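Local atomic coordinates of putative iron-regulated protein A (Parabacteroides distasonis ATCC 8503, PDB entry 4ECG), a protein that is of unknown function but binds calcium ions and, as an imelysin-like (M75 family) protein, is a putative metallopeptidase. Residues Phe96-Leu101 against Asn193-Gly198; Leu104-Asp109 against Gly132-Asp137; Glu160-Asp163 against Pro168-Lys171. All blocks are in the same frame, centred on the assembly; numbering follows the deposited sequence.

Interaction 1 of 3, residues Phe96-Leu101 against Asn193-Gly198; sequences FGVADL and NGWLKG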
ATOM      1  N   PHE A  96      -0.116  -8.095  -6.340  1.00 46.16           N
ATOM      2  CA  PHE A  96       0.205  -9.190  -7.268  1.00 47.76           C
ATOM      3  C   PHE A  96       0.918  -8.652  -8.475  1.00 46.78           C
ATOM      4  O   PHE A  96       0.863  -7.468  -8.734  1.00 48.67           O
ATOM      5  CB  PHE A  96      -1.010 -10.003  -7.686  1.00 45.04           C
ATOM      6  CG  PHE A  96      -2.155  -9.201  -8.167  1.00 45.51           C
ATOM      7  CD1 PHE A  96      -2.232  -8.799  -9.473  1.00 46.96           C
ATOM      8  CD2 PHE A  96      -3.202  -8.866  -7.303  1.00 49.79           C
ATOM      9  CE1 PHE A  96      -3.346  -8.100  -9.944  1.00 48.64           C
ATOM     10  CE2 PHE A  96      -4.301  -8.135  -7.747  1.00 49.81           C
ATOM     11  CZ  PHE A  96      -4.383  -7.763  -9.077  1.00 50.72           C
ATOM     12  N   GLY A  97       1.576  -9.531  -9.220  1.00 49.72           N
ATOM     13  CA  GLY A  97       2.263  -9.092 -10.417  1.00 48.02           C
ATOM     14  C   GLY A  97       3.624  -8.537 -10.067  1.00 45.18           C
ATOM     15  O   GLY A  97       4.354  -9.143  -9.321  1.00 44.00           O
ATOM     16  N   VAL A  98       3.991  -7.395 -10.616  1.00 49.49           N
ATOM     17  CA  VAL A  98       5.391  -7.002 -10.572  1.00 50.11           C
ATOM     18  C   VAL A  98       5.833  -6.712  -9.120  1.00 48.69           C
ATOM     19  O   VAL A  98       6.921  -7.093  -8.712  1.00 53.23           O
ATOM     20  CB  VAL A  98       5.668  -5.816 -11.541  1.00 49.58           C
ATOM     21  CG1 VAL A  98       7.150  -5.434 -11.558  1.00 48.76           C
ATOM     22  CG2 VAL A  98       5.241  -6.140 -12.953  1.00 49.42           C
ATOM     23  N   ALA A  99       4.981  -6.051  -8.342  1.00 50.75           N
ATOM     24  CA  ALA A  99       5.320  -5.717  -6.960  1.00 51.29           C
ATOM     25  C   ALA A  99       5.767  -6.986  -6.177  1.00 53.03           C
ATOM     26  O   ALA A  99       6.790  -6.991  -5.484  1.00 52.12           O
ATOM     27  CB  ALA A  99       4.167  -4.992  -6.267  1.00 44.47           C
ATOM     28  N   ASP A 100       5.000  -8.057  -6.334  1.00 57.47           N
ATOM     29  CA  ASP A 100       5.301  -9.359  -5.750  1.00 59.34           C
ATOM     30  C   ASP A 100       6.511 -10.011  -6.416  1.00 58.89           C
ATOM     31  O   ASP A 100       7.452 -10.383  -5.755  1.00 57.96           O
ATOM     32  CB  ASP A 100       4.079 -10.286  -5.886  1.00 65.34           C
ATOM     33  CG  ASP A 100       4.291 -11.646  -5.242  1.00 69.07           C
ATOM     34  OD1 ASP A 100       4.391 -11.679  -4.010  1.00 79.77           O
ATOM     35  OD2 ASP A 100       4.312 -12.672  -5.950  1.00 72.34           O
ATOM     36  N   LEU A 101       6.492 -10.117  -7.734  1.00 57.60           N
ATOM     37  CA  LEU A 101       7.442 -10.950  -8.441  1.00 58.00           C
ATOM     38  C   LEU A 101       8.898 -10.447  -8.392  1.00 55.74           C
ATOM     39  O   LEU A 101       9.859 -11.262  -8.350  1.00 54.35           O
ATOM     40  CB  LEU A 101       6.953 -11.159  -9.905  1.00 62.52           C
ATOM     41  CG  LEU A 101       5.761 -12.153 -10.063  1.00 67.05           C
ATOM     42  CD1 LEU A 101       5.347 -12.180 -11.525  1.00 65.41           C
ATOM     43  CD2 LEU A 101       6.048 -13.589  -9.519  1.00 60.60           C
ATOM     44  N   ASN A 193       7.197   0.213 -15.390  1.00 53.94           N
ATOM     45  CA  ASN A 193       7.689  -0.489 -16.592  1.00 54.62           C
ATOM     46  C   ASN A 193       7.376  -1.957 -16.602  1.00 54.02           C
ATOM     47  O   ASN A 193       7.060  -2.493 -17.622  1.00 57.17           O
ATOM     48  CB  ASN A 193       9.182  -0.306 -16.834  1.00 54.21           C
ATOM     49  CG  ASN A 193       9.545   1.140 -17.129  1.00 57.17           C
ATOM     50  OD1 ASN A 193       8.773   1.868 -17.703  1.00 58.49           O
ATOM     51  ND2 ASN A 193      10.705   1.562 -16.672  1.00 55.43           N
ATOM     52  N   GLY A 194       7.462  -2.618 -15.469  1.00 53.90           N
ATOM     53  CA  GLY A 194       7.150  -4.043 -15.424  1.00 54.00           C
ATOM     54  C   GLY A 194       5.720  -4.332 -15.878  1.00 52.57           C
ATOM     55  O   GLY A 194       5.486  -5.277 -16.587  1.00 53.78           O
ATOM     56  N   TRP A 195       4.769  -3.509 -15.458  1.00 52.37           N
ATOM     57  CA  TRP A 195       3.399  -3.626 -15.918  1.00 53.29           C
ATOM     58  C   TRP A 195       3.262  -3.196 -17.365  1.00 56.78           C
ATOM     59  O   TRP A 195       2.613  -3.894 -18.142  1.00 58.90           O
ATOM     60  CB  TRP A 195       2.457  -2.797 -15.040  1.00 51.96           C
ATOM     61  CG  TRP A 195       2.038  -3.507 -13.803  1.00 50.10           C
ATOM     62  CD1 TRP A 195       2.779  -3.719 -12.643  1.00 48.11           C
ATOM     63  CD2 TRP A 195       0.773  -4.152 -13.556  1.00 49.17           C
ATOM     64  NE1 TRP A 195       2.070  -4.465 -11.744  1.00 47.41           N
ATOM     65  CE2 TRP A 195       0.861  -4.737 -12.219  1.00 48.22           C
ATOM     66  CE3 TRP A 195      -0.359  -4.306 -14.264  1.00 47.43           C
ATOM     67  CZ2 TRP A 195      -0.187  -5.390 -11.649  1.00 50.72           C
ATOM     68  CZ3 TRP A 195      -1.407  -4.965 -13.685  1.00 48.23           C
ATOM     69  CH2 TRP A 195      -1.338  -5.471 -12.394  1.00 49.88           C
ATOM     70  N   LEU A 196       3.867  -2.058 -17.724  1.00 56.48           N
ATOM     71  CA  LEU A 196       3.624  -1.426 -19.011  1.00 58.82           C
ATOM     72  C   LEU A 196       4.239  -2.185 -20.158  1.00 61.71           C
ATOM     73  O   LEU A 196       3.576  -2.355 -21.188  1.00 59.81           O
ATOM     74  CB  LEU A 196       4.090   0.024 -19.058  1.00 56.89           C
ATOM     75  CG  LEU A 196       3.734   0.755 -20.382  1.00 63.23           C
ATOM     76  CD1 LEU A 196       2.213   0.712 -20.637  1.00 59.80           C
ATOM     77  CD2 LEU A 196       4.260   2.198 -20.426  1.00 58.44           C
ATOM     78  N   LYS A 197       5.489  -2.616 -19.987  1.00 62.22           N
ATOM     79  CA  LYS A 197       6.233  -3.268 -21.069  1.00 68.09           C
ATOM     80  C   LYS A 197       7.108  -4.453 -20.665  1.00 67.23           C
ATOM     81  O   LYS A 197       7.722  -5.088 -21.524  1.00 66.19           O
ATOM     82  CB  LYS A 197       7.046  -2.235 -21.865  1.00 75.39           C
ATOM     83  CG  LYS A 197       8.193  -1.538 -21.139  1.00 84.55           C
ATOM     84  CD  LYS A 197       8.879  -0.516 -22.088  1.00 95.07           C
ATOM     85  CE  LYS A 197      10.382  -0.282 -21.814  1.00 93.45           C
ATOM     86  NZ  LYS A 197      10.599   0.814 -20.833  1.00 84.03           N
ATOM     87  N   GLY A 198       7.136  -4.796 -19.380  1.00 64.03           N
ATOM     88  CA  GLY A 198       8.095  -5.775 -18.872  1.00 63.83           C
ATOM     89  C   GLY A 198       9.514  -5.227 -18.652  1.00 66.74           C
ATOM     90  O   GLY A 198       9.856  -4.130 -19.111  1.00 62.54           O
TER
HETATM   91  O   HOH W   1       2.202  -5.196  -8.951  1.00 43.34           O
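V98 lays one methyl branch across the end of the helix carrying G194 and W195. Its CG2 lies 3.5 Å from CD1 of W195, on the pyrrole side of the indole, and equally close to the backbone C of G194. CG1 stands anti to the backbone N (chi1 -177°), which leaves CG2 as the branch facing the indole, and the two side chains run past each other in opposite directions. G194 has no side chain to hold the segments apart, and its CA comes within 5.9 Å of the CA of V98. At the other end of the indole, W195 CH2 meets F96 CE1 at 4.1 Å, the two side chains crossing at about a right angle.

The polar part of the contact runs through one water. W195 NE1 gives its hydrogen to the water at 2.9 Å, in the plane of the indole, while the backbone N of A99 gives a second at 3.0 Å. The water in turn donates to F96 O, only 2.6 Å away. Thus the indole N-H, the carbonyl of F96, one residue ahead of the N-cap, and an amide in the first turn of the helix are satisfied together, which, with the packing on both ends, would restrain the turn of the indole.

Y208, from helix 208-214, meets W195 edge-to-face and touches F96 and V98 as well, while A44 and L45 of helix 29-68 also pack on W195. The arrangement is the buried core packing of a largely helical imelysin-like fold: the short helix 98-101, with G97 at its N-cap, is seated on the C-terminal end of helix 171-196.

Interaction 2 of 3, residues Leu104-Asp109 against Gly132-Asp137; sequences LDPSLD and GAVDED. With CA (calcium ion), chain G; CA (calcium ion), chain F.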
ATOM      1  N   LEU A 104       9.401  -5.875  -5.095  1.00 48.96           N
ATOM      2  CA  LEU A 104       9.482  -4.441  -4.965  1.00 51.29           C
ATOM      3  C   LEU A 104       8.728  -3.914  -3.733  1.00 46.48           C
ATOM      4  O   LEU A 104       9.103  -2.896  -3.199  1.00 48.54           O
ATOM      5  CB  LEU A 104       9.085  -3.749  -6.255  1.00 48.10           C
ATOM      6  CG  LEU A 104       9.884  -4.095  -7.515  1.00 46.39           C
ATOM      7  CD1 LEU A 104       9.133  -3.523  -8.702  1.00 48.73           C
ATOM      8  CD2 LEU A 104      11.331  -3.632  -7.490  1.00 44.12           C
ATOM      9  N   ASP A 105       7.718  -4.615  -3.248  1.00 48.67           N
ATOM     10  CA  ASP A 105       7.022  -4.220  -1.997  1.00 47.76           C
ATOM     11  C   ASP A 105       8.035  -4.156  -0.826  1.00 47.48           C
ATOM     12  O   ASP A 105       8.220  -3.113  -0.207  1.00 45.73           O
ATOM     13  CB  ASP A 105       5.856  -5.209  -1.743  1.00 50.35           C
ATOM     14  CG  ASP A 105       5.100  -4.964  -0.427  1.00 53.89           C
ATOM     15  OD1 ASP A 105       5.043  -3.828   0.089  1.00 57.13           O
ATOM     16  OD2 ASP A 105       4.486  -5.933   0.078  1.00 59.47           O
ATOM     17  N   PRO A 106       8.777  -5.243  -0.552  1.00 49.52           N
ATOM     18  CA  PRO A 106       9.741  -5.045   0.525  1.00 46.58           C
ATOM     19  C   PRO A 106      10.921  -4.144   0.175  1.00 45.32           C
ATOM     20  O   PRO A 106      11.484  -3.504   1.056  1.00 44.58           O
ATOM     21  CB  PRO A 106      10.215  -6.489   0.829  1.00 48.86           C
ATOM     22  CG  PRO A 106       9.950  -7.224  -0.421  1.00 50.33           C
ATOM     23  CD  PRO A 106       8.619  -6.670  -0.838  1.00 49.81           C
ATOM     24  N   SER A 107      11.301  -4.068  -1.084  1.00 45.02           N
ATOM     25  CA  SER A 107      12.418  -3.206  -1.425  1.00 45.22           C
ATOM     26  C   SER A 107      12.056  -1.743  -1.151  1.00 43.76           C
ATOM     27  O   SER A 107      12.868  -0.985  -0.669  1.00 48.20           O
ATOM     28  CB  SER A 107      12.847  -3.410  -2.872  1.00 44.75           C
ATOM     29  OG  SER A 107      14.045  -2.686  -3.147  1.00 44.77           O
ATOM     30  N   LEU A 108      10.822  -1.382  -1.444  1.00 45.24           N
ATOM     31  CA  LEU A 108      10.321  -0.010  -1.353  1.00 43.19           C
ATOM     32  C   LEU A 108       9.879   0.363   0.053  1.00 44.09           C
ATOM     33  O   LEU A 108       9.845   1.536   0.362  1.00 39.47           O
ATOM     34  CB  LEU A 108       9.091   0.137  -2.258  1.00 44.00           C
ATOM     35  CG  LEU A 108       9.333   0.553  -3.708  1.00 44.62           C
ATOM     36  CD1 LEU A 108       8.095   0.240  -4.511  1.00 41.34           C
ATOM     37  CD2 LEU A 108       9.720   2.052  -3.761  1.00 43.30           C
ATOM     38  N   ASP A 109       9.501  -0.612   0.906  1.00 47.07           N
ATOM     39  CA  ASP A 109       8.639  -0.254   2.022  1.00 49.22           C
ATOM     40  C   ASP A 109       8.702  -1.238   3.180  1.00 51.27           C
ATOM     41  O   ASP A 109       7.684  -1.553   3.797  1.00 49.59           O
ATOM     42  CB  ASP A 109       7.201  -0.091   1.489  1.00 52.61           C
ATOM     43  CG  ASP A 109       6.269   0.755   2.412  1.00 58.47           C
ATOM     44  OD1 ASP A 109       6.729   1.662   3.153  1.00 53.15           O
ATOM     45  OD2 ASP A 109       5.026   0.517   2.335  1.00 59.65           O
ATOM     46  N   GLY A 132      21.810  -3.961  -1.915  1.00 52.53           N
ATOM     47  CA  GLY A 132      21.606  -5.368  -2.330  1.00 55.27           C
ATOM     48  C   GLY A 132      20.172  -5.850  -2.574  1.00 51.87           C
ATOM     49  O   GLY A 132      19.188  -5.114  -2.361  1.00 44.39           O
ATOM     50  N   ALA A 133      20.059  -7.104  -3.008  1.00 46.82           N
ATOM     51  CA  ALA A 133      18.747  -7.734  -3.233  1.00 48.57           C
ATOM     52  C   ALA A 133      18.030  -7.932  -1.913  1.00 44.72           C
ATOM     53  O   ALA A 133      18.653  -8.122  -0.900  1.00 47.70           O
ATOM     54  CB  ALA A 133      18.881  -9.061  -3.971  1.00 46.37           C
ATOM     55  N   VAL A 134      16.709  -7.923  -1.954  1.00 45.90           N
ATOM     56  CA  VAL A 134      15.905  -8.220  -0.793  1.00 44.66           C
ATOM     57  C   VAL A 134      16.287  -9.602  -0.230  1.00 49.20           C
ATOM     58  O   VAL A 134      16.361 -10.557  -0.955  1.00 49.21           O
ATOM     59  CB  VAL A 134      14.400  -8.207  -1.098  1.00 43.59           C
ATOM     60  CG1 VAL A 134      13.615  -8.817   0.112  1.00 38.94           C
ATOM     61  CG2 VAL A 134      13.956  -6.783  -1.445  1.00 37.11           C
ATOM     62  N   ASP A 135      16.531  -9.674   1.067  1.00 50.29           N
ATOM     63  CA  ASP A 135      16.739 -10.917   1.755  1.00 53.52           C
ATOM     64  C   ASP A 135      16.010 -10.930   3.117  1.00 52.45           C
ATOM     65  O   ASP A 135      16.519 -10.415   4.122  1.00 52.44           O
ATOM     66  CB  ASP A 135      18.238 -11.109   1.944  1.00 60.09           C
ATOM     67  CG  ASP A 135      18.589 -12.501   2.428  1.00 67.46           C
ATOM     68  OD1 ASP A 135      17.647 -13.339   2.611  1.00 65.51           O
ATOM     69  OD2 ASP A 135      19.805 -12.720   2.627  1.00 70.75           O
ATOM     70  N   GLU A 136      14.853 -11.573   3.146  1.00 53.55           N
ATOM     71  CA  GLU A 136      13.889 -11.387   4.212  1.00 57.63           C
ATOM     72  C   GLU A 136      14.270 -12.067   5.503  1.00 62.38           C
ATOM     73  O   GLU A 136      13.756 -11.688   6.543  1.00 60.76           O
ATOM     74  CB  GLU A 136      12.514 -11.889   3.779  1.00 63.76           C
ATOM     75  CG  GLU A 136      11.845 -11.023   2.702  1.00 71.85           C
ATOM     76  CD  GLU A 136      10.919  -9.922   3.248  1.00 73.01           C
ATOM     77  OE1 GLU A 136      11.292  -9.237   4.230  1.00 69.52           O
ATOM     78  OE2 GLU A 136       9.819  -9.734   2.657  1.00 78.33           O
ATOM     79  N   ASP A 137      15.167 -13.059   5.444  1.00 63.02           N
ATOM     80  CA  ASP A 137      15.591 -13.786   6.647  1.00 66.15           C
ATOM     81  C   ASP A 137      16.975 -13.448   7.225  1.00 64.63           C
ATOM     82  O   ASP A 137      17.476 -14.225   8.016  1.00 71.88           O
ATOM     83  CB  ASP A 137      15.495 -15.295   6.406  1.00 75.49           C
ATOM     84  CG  ASP A 137      16.462 -15.806   5.330  1.00 81.82           C
ATOM     85  OD1 ASP A 137      17.490 -15.148   5.021  1.00 92.00           O
ATOM     86  OD2 ASP A 137      16.174 -16.901   4.808  1.00 83.41           O
TER
HETATM   87 CA    CA G 505      18.763 -15.784   2.414  1.00 87.13          CA
HETATM   88 CA    CA F 504       2.972  -0.426   3.506  1.00 93.49          CA
HETATM   89  O   HOH W   2      20.155 -15.209   4.355  1.00 58.64           O
HETATM   90  O   HOH W   3      16.578 -15.955   2.262  1.00 59.23           O
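S107 and V134 mark the closest backbone approach, their CA atoms 6.1 Å apart, where the short helix 104-109 is met by a non-regular chain running from G132 to D137. V134 points into the helix and divides its two methyls between neighbouring residues: CG1 reaches P106 CG at 4.0 Å, and CG2 reaches S107 CB at 3.8 Å. The first torsion (chi1 169°) spreads the branches in this way, and the side chains of V134 and P106 cross at about a right angle. E136 adds to the cover of P106. Its chain bends at chi2 (-93°), which brings the carboxylate over to the proline, OE2 lying 3.7 Å from P106 CB, a contact of van der Waals kind. The hydroxyl of S107 is engaged elsewhere, by D187 and R146.

Calcium ions flank this small apolar patch. Behind V134, D135 OD1 binds one calcium at 2.7 Å. D137 belongs to the same site, its OD1 lying 3.0 Å from the ion and accepting a hydrogen bond from a calcium-bound water, which also donates to D135 OD2; in this arrangement the cation would offset the repulsion between the two carboxylates. At the end of 104-109, D109 OD2 binds a second calcium at 2.5 Å. E92 shares that ion, and D109 OD1 forms a salt bridge with R85.

Helix 104-109 lies with L104, S107 and L108 on helix 171-196 and with D105, L108 and D109 touching helix 71-89. The 132-137 loop, between helices 115-124 and 147-155, packs against it through V134 and E136.

Interaction 3 of 3, residues Glu160-Asp163 against Pro168-Lys171; sequences EPRD and PFAK. With CA (calcium ion), chain D; CA (calcium ion), chain I.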
ATOM      1  N   GLU A 160       6.757  16.187  11.953  1.00 52.16           N
ATOM      2  CA  GLU A 160       7.116  17.444  11.358  1.00 58.85           C
ATOM      3  C   GLU A 160       8.390  17.259  10.597  1.00 51.75           C
ATOM      4  O   GLU A 160       9.173  16.377  10.921  1.00 50.37           O
ATOM      5  CB  GLU A 160       7.370  18.497  12.461  1.00 61.86           C
ATOM      6  CG  GLU A 160       6.126  18.897  13.228  1.00 69.07           C
ATOM      7  CD  GLU A 160       6.307  20.107  14.136  1.00 73.56           C
ATOM      8  OE1 GLU A 160       7.462  20.456  14.488  1.00 77.16           O
ATOM      9  OE2 GLU A 160       5.272  20.713  14.481  1.00 74.47           O
ATOM     10  N   PRO A 161       8.661  18.170   9.657  1.00 52.67           N
ATOM     11  CA  PRO A 161      10.006  18.265   9.146  1.00 48.19           C
ATOM     12  C   PRO A 161      10.992  18.313  10.250  1.00 47.02           C
ATOM     13  O   PRO A 161      10.790  18.972  11.270  1.00 50.70           O
ATOM     14  CB  PRO A 161       9.979  19.550   8.372  1.00 52.80           C
ATOM     15  CG  PRO A 161       8.568  19.595   7.836  1.00 52.89           C
ATOM     16  CD  PRO A 161       7.804  19.204   9.055  1.00 53.51           C
ATOM     17  N   ARG A 162      12.059  17.562  10.057  1.00 48.46           N
ATOM     18  CA  ARG A 162      13.160  17.510  11.019  1.00 49.76           C
ATOM     19  C   ARG A 162      13.717  18.882  11.226  1.00 49.59           C
ATOM     20  O   ARG A 162      13.707  19.709  10.305  1.00 46.79           O
ATOM     21  CB  ARG A 162      14.238  16.556  10.497  1.00 48.80           C
ATOM     22  CG  ARG A 162      15.540  16.519  11.251  1.00 48.53           C
ATOM     23  CD  ARG A 162      16.360  15.471  10.579  1.00 48.58           C
ATOM     24  NE  ARG A 162      17.656  15.226  11.174  1.00 49.19           N
ATOM     25  CZ  ARG A 162      18.428  14.207  10.818  1.00 50.23           C
ATOM     26  NH1 ARG A 162      17.990  13.351   9.884  1.00 48.92           N
ATOM     27  NH2 ARG A 162      19.624  14.034  11.374  1.00 48.09           N
ATOM     28  N   ASP A 163      14.168  19.165  12.431  1.00 53.07           N
ATOM     29  CA  ASP A 163      14.754  20.496  12.623  1.00 57.89           C
ATOM     30  C   ASP A 163      16.284  20.447  12.370  1.00 54.43           C
ATOM     31  O   ASP A 163      17.043  19.710  13.040  1.00 49.87           O
ATOM     32  CB  ASP A 163      14.386  21.069  13.989  1.00 65.72           C
ATOM     33  CG  ASP A 163      14.893  22.497  14.184  1.00 67.31           C
ATOM     34  OD1 ASP A 163      14.169  23.456  13.754  1.00 59.33           O
ATOM     35  OD2 ASP A 163      16.016  22.615  14.757  1.00 60.93           O
ATOM     36  N   PRO A 168      20.890  17.706  13.955  1.00 59.66           N
ATOM     37  CA  PRO A 168      21.606  17.956  12.703  1.00 58.84           C
ATOM     38  C   PRO A 168      21.973  16.710  11.912  1.00 53.44           C
ATOM     39  O   PRO A 168      22.332  15.702  12.461  1.00 55.26           O
ATOM     40  CB  PRO A 168      22.882  18.663  13.175  1.00 62.28           C
ATOM     41  CG  PRO A 168      23.006  18.377  14.641  1.00 62.53           C
ATOM     42  CD  PRO A 168      21.586  18.285  15.118  1.00 61.63           C
ATOM     43  N   PHE A 169      21.909  16.809  10.606  1.00 50.64           N
ATOM     44  CA  PHE A 169      22.352  15.713   9.715  1.00 47.19           C
ATOM     45  C   PHE A 169      23.826  15.424   9.844  1.00 45.45           C
ATOM     46  O   PHE A 169      24.618  16.371   9.899  1.00 46.76           O
ATOM     47  CB  PHE A 169      22.081  16.101   8.248  1.00 46.19           C
ATOM     48  CG  PHE A 169      20.736  15.675   7.712  1.00 46.25           C
ATOM     49  CD1 PHE A 169      20.569  14.417   7.176  1.00 50.05           C
ATOM     50  CD2 PHE A 169      19.676  16.537   7.701  1.00 48.18           C
ATOM     51  CE1 PHE A 169      19.353  14.015   6.664  1.00 52.51           C
ATOM     52  CE2 PHE A 169      18.446  16.152   7.190  1.00 50.50           C
ATOM     53  CZ  PHE A 169      18.282  14.888   6.674  1.00 52.28           C
ATOM     54  N   ALA A 170      24.208  14.144   9.859  1.00 46.92           N
ATOM     55  CA  ALA A 170      25.579  13.743   9.525  1.00 47.62           C
ATOM     56  C   ALA A 170      25.800  13.785   7.979  1.00 48.44           C
ATOM     57  O   ALA A 170      24.890  13.451   7.231  1.00 45.76           O
ATOM     58  CB  ALA A 170      25.889  12.345  10.077  1.00 44.41           C
ATOM     59  N   LYS A 171      27.001  14.188   7.519  1.00 49.34           N
ATOM     60  CA  LYS A 171      27.371  14.256   6.081  1.00 51.14           C
ATOM     61  C   LYS A 171      27.036  12.896   5.422  1.00 49.20           C
ATOM     62  O   LYS A 171      26.498  12.851   4.334  1.00 44.26           O
ATOM     63  CB  LYS A 171      28.897  14.589   5.887  1.00 57.95           C
ATOM     64  CG  LYS A 171      29.391  15.582   4.768  1.00 68.60           C
ATOM     65  CD  LYS A 171      30.902  15.331   4.289  1.00 76.62           C
ATOM     66  CE  LYS A 171      31.860  16.540   3.905  1.00 84.36           C
ATOM     67  NZ  LYS A 171      32.977  17.144   4.814  1.00 71.33           N
TER
HETATM   68 CA    CA D 502      15.501  25.362  14.035  1.00 65.59          CA
HETATM   69 CA    CA I 507       9.125  22.264  13.422  1.00 74.34          CA
HETATM   70  O   HOH W   4      10.627  20.145  13.665  1.00 57.07           O
HETATM   71  O   HOH W   5      14.371  26.206  11.812  1.00 53.51           O
HETATM   72  O   HOH W   6      16.646  27.292  14.381  1.00 48.51           O
HETATM   73  O   HOH W   7      16.077  24.585  16.043  1.00 43.40           O
HETATM   74  O   HOH W   8       9.976  21.722  15.682  1.00 73.38           O
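R162 lies flat on the ring of F169, and this stack is the tight half of the contact. Guanidinium and ring are nearly parallel, their planes at 19°, and CZ of R162 sits 3.9 Å from the centroid of the F169 ring, only 4° off its normal: a cation-pi pair over the face. NH1 is displaced toward the rim, 3.6 Å from CE1 of F169. The arginine gets there on an extended chain, with CG anti to the backbone N and no bend as far as NE, which carries the flat group across to the other segment. At the guanidinium edge, NH2 makes a weak hydrogen bond to P168 O, 3.4 Å long and bent to 130° at the hydrogen. Stronger polar support comes from residues nearby: NE donates to S167 O, while NH1 reaches M154 O and forms a salt bridge with E173.

The other side is loose and watery. P168 is exposed; it meets 160-163 mainly through its carbonyl, and its ring stays at the margin. The carboxylate of D163 embraces a calcium unevenly, with OD1 at 2.3 Å and OD2 at 2.9 Å; three waters and E165 also bind this ion, and T166 N donates to OD2. A second calcium is held by E160 OE1 at 2.7 Å; two waters and one further atom from elsewhere in the structure also bind it, and one of these waters donates to P161 O.

The chemistry thus divides in two. The arginine, gripped by carbonyls, a carboxylate and a pi face, is probably charged and has its plane well fixed. The acidic residues of the same segment instead hold hydrated calcium ions, which would offset their negative charge at the surface.

How the interactions relate
Following the chain from the N terminus, interaction 1 opens first, at 96-101, and closes last, at 193-198. Between them, interaction 2 closes a shorter loop, from 104-109 to 132-137, and interaction 3 a short surface loop, from 160-163 to 168-171. These two follow in series, neither crossing the other. Interactions 1 and 2 touch: A99 O and L104 N are 2.9 Å apart, a probable hydrogen bond, and V98 packs on L104, joining two consecutive short helices. Interaction 3 is remote, its nearest atoms about 17 Å from interaction 2 and about 27 Å from interaction 1. Helix 171-196 spans the distance, beginning at interaction 3 and ending at interaction 1.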